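BPH (Thiobacillus denitrificans, PDB 5OVS) probably hydrolyses peptide bonds as a proteasome-family protease of the N-terminal nucleophile type, with fourteen subunits assembled into a double ring that encloses an inner cavity. Local coordinates at residues T4-A15 / Y152-A163; D43-F54 / S107-R117. All coordinates share one frame; numbering follows the deposited sequence.

Contact 1 (T4-A15 / Y152-A163)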
loop_
_atom_site.group_PDB
_atom_site.type_symbol
_atom_site.label_atom_id
_atom_site.label_comp_id
_atom_site.label_asym_id
_atom_site.label_seq_id
_atom_site.Cartn_x
_atom_site.Cartn_y
_atom_site.Cartn_z
ATOM N N THR K 4 0.748 -29.691 28.284
ATOM C CA THR K 4 0.102 -30.942 27.951
ATOM C C THR K 4 -0.874 -31.372 29.046
ATOM O O THR K 4 -0.768 -30.984 30.229
ATOM C CB THR K 4 1.122 -32.066 27.718
ATOM O OG1 THR K 4 1.902 -32.249 28.902
ATOM C CG2 THR K 4 2.062 -31.730 26.533
ATOM N N ILE K 5 -1.837 -32.182 28.637
ATOM C CA ILE K 5 -2.820 -32.670 29.558
ATOM C C ILE K 5 -3.213 -34.085 29.145
ATOM O O ILE K 5 -3.367 -34.374 27.963
ATOM C CB ILE K 5 -4.019 -31.711 29.619
ATOM C CG1 ILE K 5 -4.803 -31.949 30.908
ATOM C CG2 ILE K 5 -4.868 -31.826 28.362
ATOM C CD1 ILE K 5 -5.716 -30.812 31.267
ATOM N N VAL K 6 -3.319 -34.967 30.131
ATOM C CA VAL K 6 -3.485 -36.391 29.886
ATOM C C VAL K 6 -4.400 -37.024 30.935
ATOM O O VAL K 6 -4.359 -36.699 32.134
ATOM C CB VAL K 6 -2.140 -37.124 29.882
ATOM C CG1 VAL K 6 -2.347 -38.604 29.593
ATOM C CG2 VAL K 6 -1.189 -36.501 28.864
ATOM N N ARG K 7 -5.204 -37.951 30.439
ATOM C CA ARG K 7 -6.179 -38.679 31.193
ATOM C C ARG K 7 -5.919 -40.155 30.894
ATOM O O ARG K 7 -6.069 -40.589 29.759
ATOM C CB ARG K 7 -7.537 -38.240 30.655
ATOM C CG ARG K 7 -8.741 -38.740 31.413
ATOM C CD ARG K 7 -9.953 -38.822 30.501
ATOM N NE ARG K 7 -10.935 -39.717 31.101
ATOM C CZ ARG K 7 -12.085 -39.344 31.651
ATOM N NH1 ARG K 7 -12.460 -38.071 31.668
ATOM N NH2 ARG K 7 -12.877 -40.269 32.176
ATOM N N LYS K 8 -5.494 -40.934 31.878
ATOM C CA LYS K 8 -5.213 -42.345 31.614
ATOM C C LYS K 8 -5.224 -43.161 32.881
ATOM O O LYS K 8 -4.632 -42.759 33.874
ATOM C CB LYS K 8 -3.855 -42.508 30.930
ATOM C CG LYS K 8 -3.440 -43.955 30.747
ATOM C CD LYS K 8 -2.084 -44.097 30.080
ATOM C CE LYS K 8 -1.674 -45.562 30.027
ATOM N NZ LYS K 8 -0.431 -45.803 29.242
ATOM N N ASP K 9 -5.890 -44.316 32.820
ATOM C CA ASP K 9 -5.972 -45.270 33.935
ATOM C C ASP K 9 -6.463 -44.678 35.268
ATOM O O ASP K 9 -5.864 -44.928 36.315
ATOM C CB ASP K 9 -4.616 -45.963 34.147
ATOM C CG ASP K 9 -4.198 -46.817 32.969
ATOM O OD1 ASP K 9 -5.066 -47.359 32.261
ATOM O OD2 ASP K 9 -2.982 -46.968 32.769
ATOM N N GLY K 10 -7.553 -43.913 35.222
ATOM C CA GLY K 10 -8.152 -43.329 36.430
ATOM C C GLY K 10 -7.360 -42.180 37.042
ATOM O O GLY K 10 -7.635 -41.753 38.167
ATOM N N ARG K 11 -6.400 -41.664 36.279
ATOM C CA ARG K 11 -5.452 -40.654 36.736
ATOM C C ARG K 11 -5.452 -39.509 35.728
ATOM O O ARG K 11 -5.586 -39.747 34.535
ATOM C CB ARG K 11 -4.053 -41.262 36.780
ATOM C CG ARG K 11 -3.709 -42.033 38.038
ATOM C CD ARG K 11 -3.004 -41.100 38.994
ATOM N NE ARG K 11 -2.314 -41.766 40.089
ATOM C CZ ARG K 11 -0.989 -41.924 40.180
ATOM N NH1 ARG K 11 -0.153 -41.483 39.232
ATOM N NH2 ARG K 11 -0.487 -42.552 41.238
ATOM N N ILE K 12 -5.267 -38.280 36.206
ATOM C CA ILE K 12 -5.218 -37.111 35.343
ATOM C C ILE K 12 -3.902 -36.403 35.587
ATOM O O ILE K 12 -3.510 -36.208 36.731
ATOM C CB ILE K 12 -6.418 -36.177 35.597
ATOM C CG1 ILE K 12 -7.665 -36.738 34.910
ATOM C CG2 ILE K 12 -6.140 -34.765 35.109
ATOM C CD1 ILE K 12 -8.967 -36.091 35.341
ATOM N N ALA K 13 -3.210 -36.040 34.506
ATOM C CA ALA K 13 -1.951 -35.314 34.622
ATOM C C ALA K 13 -1.909 -34.102 33.721
ATOM O O ALA K 13 -2.663 -33.999 32.759
ATOM C CB ALA K 13 -0.775 -36.215 34.327
ATOM N N ILE K 14 -1.030 -33.172 34.073
ATOM C CA ILE K 14 -0.882 -31.923 33.349
ATOM C C ILE K 14 0.575 -31.494 33.460
ATOM O O ILE K 14 1.191 -31.637 34.525
ATOM C CB ILE K 14 -1.869 -30.846 33.867
ATOM C CG1 ILE K 14 -1.825 -29.600 32.983
ATOM C CG2 ILE K 14 -1.613 -30.492 35.332
ATOM C CD1 ILE K 14 -2.928 -28.607 33.266
ATOM N N ALA K 15 1.150 -31.026 32.348
ATOM C CA ALA K 15 2.562 -30.628 32.348
ATOM C C ALA K 15 2.826 -29.364 31.545
ATOM O O ALA K 15 1.967 -28.886 30.813
ATOM C CB ALA K 15 3.430 -31.768 31.848
ATOM N N TYR K 152 0.949 -43.015 24.371
ATOM C CA TYR K 152 -0.257 -43.031 25.191
ATOM C C TYR K 152 -0.612 -44.436 25.654
ATOM O O TYR K 152 -0.998 -44.649 26.806
ATOM C CB TYR K 152 -1.436 -42.425 24.431
ATOM C CG TYR K 152 -2.678 -42.314 25.274
ATOM C CD1 TYR K 152 -2.693 -41.534 26.427
ATOM C CD2 TYR K 152 -3.835 -42.979 24.918
ATOM C CE1 TYR K 152 -3.835 -41.424 27.205
ATOM C CE2 TYR K 152 -4.975 -42.892 25.688
ATOM C CZ TYR K 152 -4.979 -42.116 26.830
ATOM O OH TYR K 152 -6.137 -42.030 27.565
ATOM N N ARG K 153 -0.456 -45.399 24.757
ATOM C CA ARG K 153 -0.824 -46.762 25.056
ATOM C C ARG K 153 0.364 -47.628 25.446
ATOM O O ARG K 153 0.220 -48.831 25.529
ATOM C CB ARG K 153 -1.578 -47.356 23.871
ATOM C CG ARG K 153 -2.799 -46.528 23.513
ATOM C CD ARG K 153 -3.643 -47.136 22.406
ATOM N NE ARG K 153 -5.060 -46.786 22.579
ATOM C CZ ARG K 153 -5.629 -45.636 22.210
ATOM N NH1 ARG K 153 -4.921 -44.667 21.623
ATOM N NH2 ARG K 153 -6.929 -45.454 22.426
ATOM N N ALA K 154 1.522 -47.040 25.712
ATOM C CA ALA K 154 2.629 -47.809 26.258
ATOM C C ALA K 154 2.284 -48.160 27.697
ATOM O O ALA K 154 2.005 -47.278 28.490
ATOM C CB ALA K 154 3.924 -47.021 26.208
ATOM N N PRO K 155 2.300 -49.456 28.040
ATOM C CA PRO K 155 1.780 -49.855 29.353
ATOM C C PRO K 155 2.634 -49.428 30.540
ATOM O O PRO K 155 2.116 -49.283 31.648
ATOM C CB PRO K 155 1.704 -51.384 29.265
ATOM C CG PRO K 155 2.537 -51.785 28.085
ATOM C CD PRO K 155 2.598 -50.609 27.166
ATOM N N SER K 156 3.927 -49.223 30.325
ATOM C CA SER K 156 4.799 -48.777 31.406
ATOM C C SER K 156 4.632 -47.287 31.803
ATOM O O SER K 156 5.202 -46.853 32.802
ATOM C CB SER K 156 6.243 -49.030 31.002
ATOM O OG SER K 156 6.530 -48.337 29.806
ATOM N N LEU K 157 3.866 -46.509 31.038
ATOM C CA LEU K 157 3.776 -45.053 31.266
ATOM C C LEU K 157 2.413 -44.641 31.803
ATOM O O LEU K 157 1.396 -44.914 31.178
ATOM C CB LEU K 157 4.067 -44.291 29.964
ATOM C CG LEU K 157 5.443 -44.555 29.334
ATOM C CD1 LEU K 157 5.566 -43.931 27.947
ATOM C CD2 LEU K 157 6.562 -44.060 30.236
ATOM N N ASP K 158 2.389 -43.976 32.951
ATOM C CA ASP K 158 1.137 -43.450 33.480
ATOM C C ASP K 158 0.819 -42.105 32.802
ATOM O O ASP K 158 1.555 -41.662 31.916
ATOM C CB ASP K 158 1.179 -43.352 35.021
ATOM C CG ASP K 158 2.126 -42.272 35.538
ATOM O OD1 ASP K 158 3.120 -41.956 34.849
ATOM O OD2 ASP K 158 1.870 -41.749 36.652
ATOM N N ALA K 159 -0.279 -41.464 33.192
ATOM C CA ALA K 159 -0.670 -40.185 32.578
ATOM C C ALA K 159 0.404 -39.112 32.738
ATOM O O ALA K 159 0.655 -38.346 31.815
ATOM C CB ALA K 159 -1.984 -39.688 33.157
ATOM N N GLU K 160 1.039 -39.056 33.904
ATOM C CA GLU K 160 2.070 -38.050 34.138
ATOM C C GLU K 160 3.288 -38.247 33.227
ATOM O O GLU K 160 3.804 -37.302 32.655
ATOM C CB GLU K 160 2.483 -38.037 35.599
ATOM C CG GLU K 160 3.480 -36.941 35.927
ATOM C CD GLU K 160 3.623 -36.694 37.412
ATOM O OE1 GLU K 160 3.426 -37.635 38.208
ATOM O OE2 GLU K 160 3.941 -35.551 37.780
ATOM N N ALA K 161 3.735 -39.480 33.082
ATOM C CA ALA K 161 4.878 -39.776 32.229
ATOM C C ALA K 161 4.581 -39.443 30.780
ATOM O O ALA K 161 5.460 -38.999 30.046
ATOM C CB ALA K 161 5.267 -41.243 32.368
ATOM N N VAL K 162 3.337 -39.652 30.367
ATOM C CA VAL K 162 2.938 -39.323 29.001
ATOM C C VAL K 162 2.849 -37.805 28.791
ATOM O O VAL K 162 3.297 -37.284 27.747
ATOM C CB VAL K 162 1.620 -40.010 28.614
ATOM C CG1 VAL K 162 1.181 -39.573 27.228
ATOM C CG2 VAL K 162 1.797 -41.524 28.665
ATOM N N ALA K 163 2.280 -37.107 29.773
ATOM C CA ALA K 163 2.166 -35.645 29.730
ATOM C C ALA K 163 3.539 -35.008 29.691
ATOM O O ALA K 163 3.786 -34.110 28.900
ATOM C CB ALA K 163 1.397 -35.135 30.935
HETATM O O HOH W 1 -2.187 -42.875 34.874
HETATM O O HOH W 2 2.713 -40.057 38.201
#
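In the layered alpha-beta-beta-alpha fold of the proteasome family, the hairpin of strands 3-8 and 11-16 is covered here by the start of helix 159-173, with Val6 and Ala13 meeting Ala159 and Ala163. Val6 reaches two residues one helical turn apart: CG1 lies 3.7 Å from Ala159 CB, and CG2 lies 3.6 Å from Ala163 CB. Ala13 is small enough to bring its CB within 3.4 Å of Glu160 CA, so the helix settles close on the sheet. Thr4 OG1 donates to Ala163 O at 2.6 Å, from above the carbonyl plane. Beside the hairpin turn, Lys8 swings CG away from its own backbone N (chi1 174°) and runs fully extended, placing NZ 2.8 Å from both Tyr152 O and Leu157 O. A methionine in its place would probably leave these two carbonyls without their common donor and free the loop between them to shift. In the other direction across the contact, Tyr152 OH donates to Arg7 O at 2.6 Å, an acceptor near the plane of its ring. Asp158 caps the helix, OD1 accepting from Ala161 N, while OD2 forms a salt bridge with Arg11 NH1 at 3.3 Å, the two planar groups turned 69° apart; Arg11 NE pairs with Glu187. Alanines thus permit a close fit under the helix, while near the turn Lys8 and Tyr152 tie loop and hairpin together through main-chain carbonyls.

Contact 2 (D43-F54 / S107-R117)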
loop_
_atom_site.group_PDB
_atom_site.type_symbol
_atom_site.label_atom_id
_atom_site.label_comp_id
_atom_site.label_asym_id
_atom_site.label_seq_id
_atom_site.Cartn_x
_atom_site.Cartn_y
_atom_site.Cartn_z
ATOM N N ASP K 43 -9.418 -26.568 43.003
ATOM C CA ASP K 43 -8.760 -27.845 42.789
ATOM C C ASP K 43 -8.513 -28.117 41.301
ATOM O O ASP K 43 -8.372 -29.270 40.897
ATOM C CB ASP K 43 -9.549 -28.979 43.437
ATOM C CG ASP K 43 -10.848 -29.272 42.724
ATOM O OD1 ASP K 43 -11.350 -28.390 41.988
ATOM O OD2 ASP K 43 -11.367 -30.402 42.904
ATOM N N SER K 44 -8.462 -27.060 40.494
ATOM C CA SER K 44 -7.987 -27.169 39.116
ATOM C C SER K 44 -6.560 -26.650 38.990
ATOM O O SER K 44 -6.135 -25.784 39.750
ATOM C CB SER K 44 -8.891 -26.387 38.158
ATOM O OG SER K 44 -10.175 -26.969 38.069
ATOM N N TYR K 45 -5.823 -27.190 38.027
ATOM C CA TYR K 45 -4.547 -26.622 37.623
ATOM C C TYR K 45 -4.743 -26.068 36.242
ATOM O O TYR K 45 -5.289 -26.749 35.379
ATOM C CB TYR K 45 -3.456 -27.672 37.572
ATOM C CG TYR K 45 -3.074 -28.222 38.919
ATOM C CD1 TYR K 45 -2.306 -27.482 39.807
ATOM C CD2 TYR K 45 -3.470 -29.488 39.299
ATOM C CE1 TYR K 45 -1.951 -27.996 41.046
ATOM C CE2 TYR K 45 -3.121 -30.011 40.532
ATOM C CZ TYR K 45 -2.365 -29.263 41.399
ATOM O OH TYR K 45 -2.028 -29.796 42.621
ATOM N N VAL K 46 -4.301 -24.834 36.036
ATOM C CA VAL K 46 -4.438 -24.172 34.758
ATOM C C VAL K 46 -3.045 -23.921 34.177
ATOM O O VAL K 46 -2.207 -23.287 34.813
ATOM C CB VAL K 46 -5.229 -22.855 34.889
ATOM C CG1 VAL K 46 -5.484 -22.233 33.520
ATOM C CG2 VAL K 46 -6.543 -23.110 35.607
ATOM N N ALA K 47 -2.820 -24.447 32.978
ATOM C CA ALA K 47 -1.553 -24.325 32.273
ATOM C C ALA K 47 -1.754 -23.335 31.143
ATOM O O ALA K 47 -2.685 -23.479 30.357
ATOM C CB ALA K 47 -1.115 -25.675 31.733
ATOM N N ILE K 48 -0.883 -22.331 31.072
ATOM C CA ILE K 48 -1.157 -21.131 30.289
ATOM C C ILE K 48 -0.092 -20.902 29.221
ATOM O O ILE K 48 1.080 -20.962 29.520
ATOM C CB ILE K 48 -1.241 -19.907 31.209
ATOM C CG1 ILE K 48 -2.291 -20.152 32.309
ATOM C CG2 ILE K 48 -1.586 -18.670 30.401
ATOM C CD1 ILE K 48 -2.219 -19.215 33.505
ATOM N N THR K 49 -0.514 -20.672 27.975
ATOM C CA THR K 49 0.401 -20.367 26.862
ATOM C C THR K 49 0.196 -18.913 26.434
ATOM O O THR K 49 -0.805 -18.296 26.794
ATOM C CB THR K 49 0.144 -21.273 25.647
ATOM O OG1 THR K 49 -1.065 -20.878 24.987
ATOM C CG2 THR K 49 0.016 -22.716 26.067
ATOM N N GLY K 50 1.131 -18.371 25.659
ATOM C CA GLY K 50 1.083 -16.960 25.251
ATOM C C GLY K 50 2.077 -16.153 26.056
ATOM O O GLY K 50 3.026 -16.708 26.583
ATOM N N SER K 51 1.854 -14.848 26.162
ATOM C CA SER K 51 2.710 -13.971 26.983
ATOM C C SER K 51 2.786 -14.457 28.423
ATOM O O SER K 51 1.777 -14.832 29.003
ATOM C CB SER K 51 2.185 -12.524 26.977
ATOM O OG SER K 51 2.608 -11.798 28.136
ATOM N N ALA K 52 3.986 -14.411 28.996
ATOM C CA ALA K 52 4.218 -14.827 30.382
ATOM C C ALA K 52 3.498 -13.960 31.407
ATOM O O ALA K 52 3.477 -14.285 32.586
ATOM C CB ALA K 52 5.708 -14.820 30.682
ATOM N N THR K 53 2.944 -12.838 30.966
ATOM C CA THR K 53 2.214 -11.959 31.848
ATOM C C THR K 53 0.877 -12.602 32.234
ATOM O O THR K 53 0.323 -12.318 33.307
ATOM C CB THR K 53 2.002 -10.591 31.172
ATOM O OG1 THR K 53 3.267 -10.077 30.752
ATOM C CG2 THR K 53 1.357 -9.590 32.117
ATOM N N PHE K 54 0.374 -13.490 31.374
ATOM C CA PHE K 54 -0.978 -14.019 31.545
ATOM C C PHE K 54 -1.152 -14.800 32.836
ATOM O O PHE K 54 -2.206 -14.731 33.462
ATOM C CB PHE K 54 -1.407 -14.849 30.332
ATOM C CG PHE K 54 -1.802 -14.013 29.148
ATOM C CD1 PHE K 54 -2.817 -13.074 29.262
ATOM C CD2 PHE K 54 -1.160 -14.157 27.923
ATOM C CE1 PHE K 54 -3.181 -12.291 28.183
ATOM C CE2 PHE K 54 -1.521 -13.377 26.840
ATOM C CZ PHE K 54 -2.530 -12.444 26.967
ATOM N N SER K 107 -8.580 -14.023 23.135
ATOM C CA SER K 107 -8.033 -13.748 24.456
ATOM C C SER K 107 -6.499 -13.880 24.451
ATOM O O SER K 107 -5.852 -13.644 25.469
ATOM C CB SER K 107 -8.681 -14.653 25.507
ATOM O OG SER K 107 -10.094 -14.481 25.515
ATOM N N ARG K 108 -5.934 -14.257 23.304
ATOM C CA ARG K 108 -4.488 -14.347 23.083
ATOM C C ARG K 108 -3.766 -15.437 23.871
ATOM O O ARG K 108 -2.533 -15.497 23.847
ATOM C CB ARG K 108 -3.799 -13.005 23.350
ATOM C CG ARG K 108 -4.413 -11.830 22.617
ATOM C CD ARG K 108 -4.308 -11.970 21.115
ATOM N NE ARG K 108 -4.477 -10.656 20.503
ATOM C CZ ARG K 108 -3.496 -9.906 19.986
ATOM N NH1 ARG K 108 -2.234 -10.338 19.953
ATOM N NH2 ARG K 108 -3.787 -8.713 19.469
ATOM N N MET K 109 -4.504 -16.309 24.547
ATOM C CA MET K 109 -3.890 -17.418 25.233
ATOM C C MET K 109 -4.706 -18.670 25.001
ATOM O O MET K 109 -5.912 -18.618 24.789
ATOM C CB MET K 109 -3.762 -17.121 26.722
ATOM C CG MET K 109 -5.018 -16.548 27.319
ATOM S SD MET K 109 -5.042 -16.628 29.107
ATOM C CE MET K 109 -6.668 -15.951 29.402
ATOM N N ASP K 110 -4.024 -19.799 25.000
ATOM C CA ASP K 110 -4.670 -21.086 24.983
ATOM C C ASP K 110 -4.379 -21.697 26.348
ATOM O O ASP K 110 -3.282 -21.525 26.875
ATOM C CB ASP K 110 -4.088 -21.940 23.867
ATOM C CG ASP K 110 -4.277 -21.315 22.491
ATOM O OD1 ASP K 110 -5.406 -20.912 22.155
ATOM O OD2 ASP K 110 -3.300 -21.245 21.724
ATOM N N VAL K 111 -5.345 -22.372 26.958
ATOM C CA VAL K 111 -5.061 -23.036 28.236
ATOM C C VAL K 111 -5.575 -24.457 28.310
ATOM O O VAL K 111 -6.509 -24.828 27.604
ATOM C CB VAL K 111 -5.599 -22.248 29.453
ATOM C CG1 VAL K 111 -5.158 -20.803 29.372
ATOM C CG2 VAL K 111 -7.112 -22.384 29.552
ATOM N N LEU K 112 -4.919 -25.248 29.150
ATOM C CA LEU K 112 -5.417 -26.560 29.525
ATOM C C LEU K 112 -5.805 -26.495 31.017
ATOM O O LEU K 112 -5.139 -25.832 31.807
ATOM C CB LEU K 112 -4.363 -27.617 29.253
ATOM C CG LEU K 112 -3.883 -27.658 27.790
ATOM C CD1 LEU K 112 -2.706 -28.600 27.653
ATOM C CD2 LEU K 112 -5.009 -28.087 26.868
ATOM N N ILE K 113 -6.906 -27.148 31.371
ATOM C CA ILE K 113 -7.450 -27.146 32.731
ATOM C C ILE K 113 -7.646 -28.584 33.190
ATOM O O ILE K 113 -8.476 -29.302 32.640
ATOM C CB ILE K 113 -8.804 -26.445 32.778
ATOM C CG1 ILE K 113 -8.633 -24.989 32.374
ATOM C CG2 ILE K 113 -9.427 -26.558 34.187
ATOM C CD1 ILE K 113 -9.930 -24.313 32.022
ATOM N N ALA K 114 -6.867 -28.993 34.185
ATOM C CA ALA K 114 -6.964 -30.323 34.758
ATOM C C ALA K 114 -7.658 -30.238 36.112
ATOM O O ALA K 114 -7.273 -29.458 36.963
ATOM C CB ALA K 114 -5.582 -30.916 34.927
ATOM N N ASN K 115 -8.695 -31.040 36.307
ATOM C CA ASN K 115 -9.233 -31.258 37.656
ATOM C C ASN K 115 -9.857 -32.645 37.781
ATOM O O ASN K 115 -10.099 -33.309 36.770
ATOM C CB ASN K 115 -10.207 -30.140 38.052
ATOM C CG ASN K 115 -11.495 -30.160 37.251
ATOM O OD1 ASN K 115 -12.305 -31.080 37.362
ATOM N ND2 ASN K 115 -11.708 -29.112 36.472
ATOM N N PRO K 116 -10.119 -33.097 39.022
ATOM C CA PRO K 116 -10.640 -34.446 39.174
ATOM C C PRO K 116 -11.814 -34.800 38.252
ATOM O O PRO K 116 -11.965 -35.970 37.890
ATOM C CB PRO K 116 -11.057 -34.491 40.650
ATOM C CG PRO K 116 -10.085 -33.583 41.320
ATOM C CD PRO K 116 -9.850 -32.469 40.330
ATOM N N ARG K 117 -12.627 -33.825 37.855
ATOM C CA ARG K 117 -13.802 -34.142 37.051
ATOM C C ARG K 117 -13.581 -34.145 35.532
ATOM O O ARG K 117 -14.520 -34.351 34.781
ATOM C CB ARG K 117 -14.988 -33.274 37.489
ATOM C CG ARG K 117 -15.469 -33.690 38.885
ATOM C CD ARG K 117 -16.120 -32.604 39.733
ATOM N NE ARG K 117 -15.360 -31.352 39.872
ATOM C CZ ARG K 117 -14.244 -31.192 40.585
ATOM N NH1 ARG K 117 -13.682 -32.211 41.225
ATOM N NH2 ARG K 117 -13.674 -29.994 40.635
#
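An antiparallel beta ladder joins strands 44-48 and 111-115, from Tyr45 opposite Ala114 to Ile48 opposite Val111, and continues past the strands where Thr49 meets Asp110. Tyr45 N donates to Ala114 O at 2.9 Å, and Ala47 N reaches Leu112 O at 2.9 Å, almost straight at 174°; each pair also bonds in the reverse direction. At the non-hydrogen-bonded pairs the branched Val46, Ile48, Val111 and Ile113 fill one face of the sheet: Val46 CG1 lies 4.1 Å from Val111 CB, and Ile48 CG1 runs alongside Val111 CG1, 4.2 Å away. This ladder belongs to one of the two sheets of the sandwich. Val111 and Ile113 turn to Trp81 and Ile77 of helix 74-91, whereas Ala47, Leu112 and Ala114 turn to strand 3-8, the two alanines leaving room for the second sheet. Beyond Ile48, Asp110 O is gripped twice, by Thr49 N at 3.1 Å and by Thr49 OG1 at 3.0 Å. The side chain of Thr49 also touches Thr1, which sits where this family carries its nucleophile. Next comes Gly50, whose backbone angles favour glycine and where a CB would strike Arg108 O. Met109, its CG set between backbone N and carbonyl carbon (chi1 46°), lays CB over one face of the Phe54 ring, and SD makes an oblique Met-aromatic contact 4.6 Å from the ring centroid. At the opposite end, Arg117 NH2 bonds to Asp43 OD1 at 3.1 Å on its syn lone pair, the guanidinium and carboxylate nearly coplanar; Arg117 NE pairs with Asp72. Asn115 OD1 accepts from Arg117 N in an Asx turn just after the strand.

The two contacts belong to different sheets of one sandwich, and they meet face to face: Ile5 CD1 of contact 1 lies 3.4 Å from Ile113 O of contact 2, and Ile12 packs on Asn115. Contact 2 is buried near the middle of the chain and held by main-chain bonds within a sheet. Contact 1 is only partly buried, its centre about 15 Å from the centre of the chain; it joins a sheet to its covering helix through side chains, with charged groups toward the hairpin turn. Both segments of contact 2 fall within the sequence that contact 1 brings together. Two neighbouring subunits touch contact 2, one around Thr53 and Phe54, another through its Trp22 on Asp110; contact 1 lies wholly within its own chain.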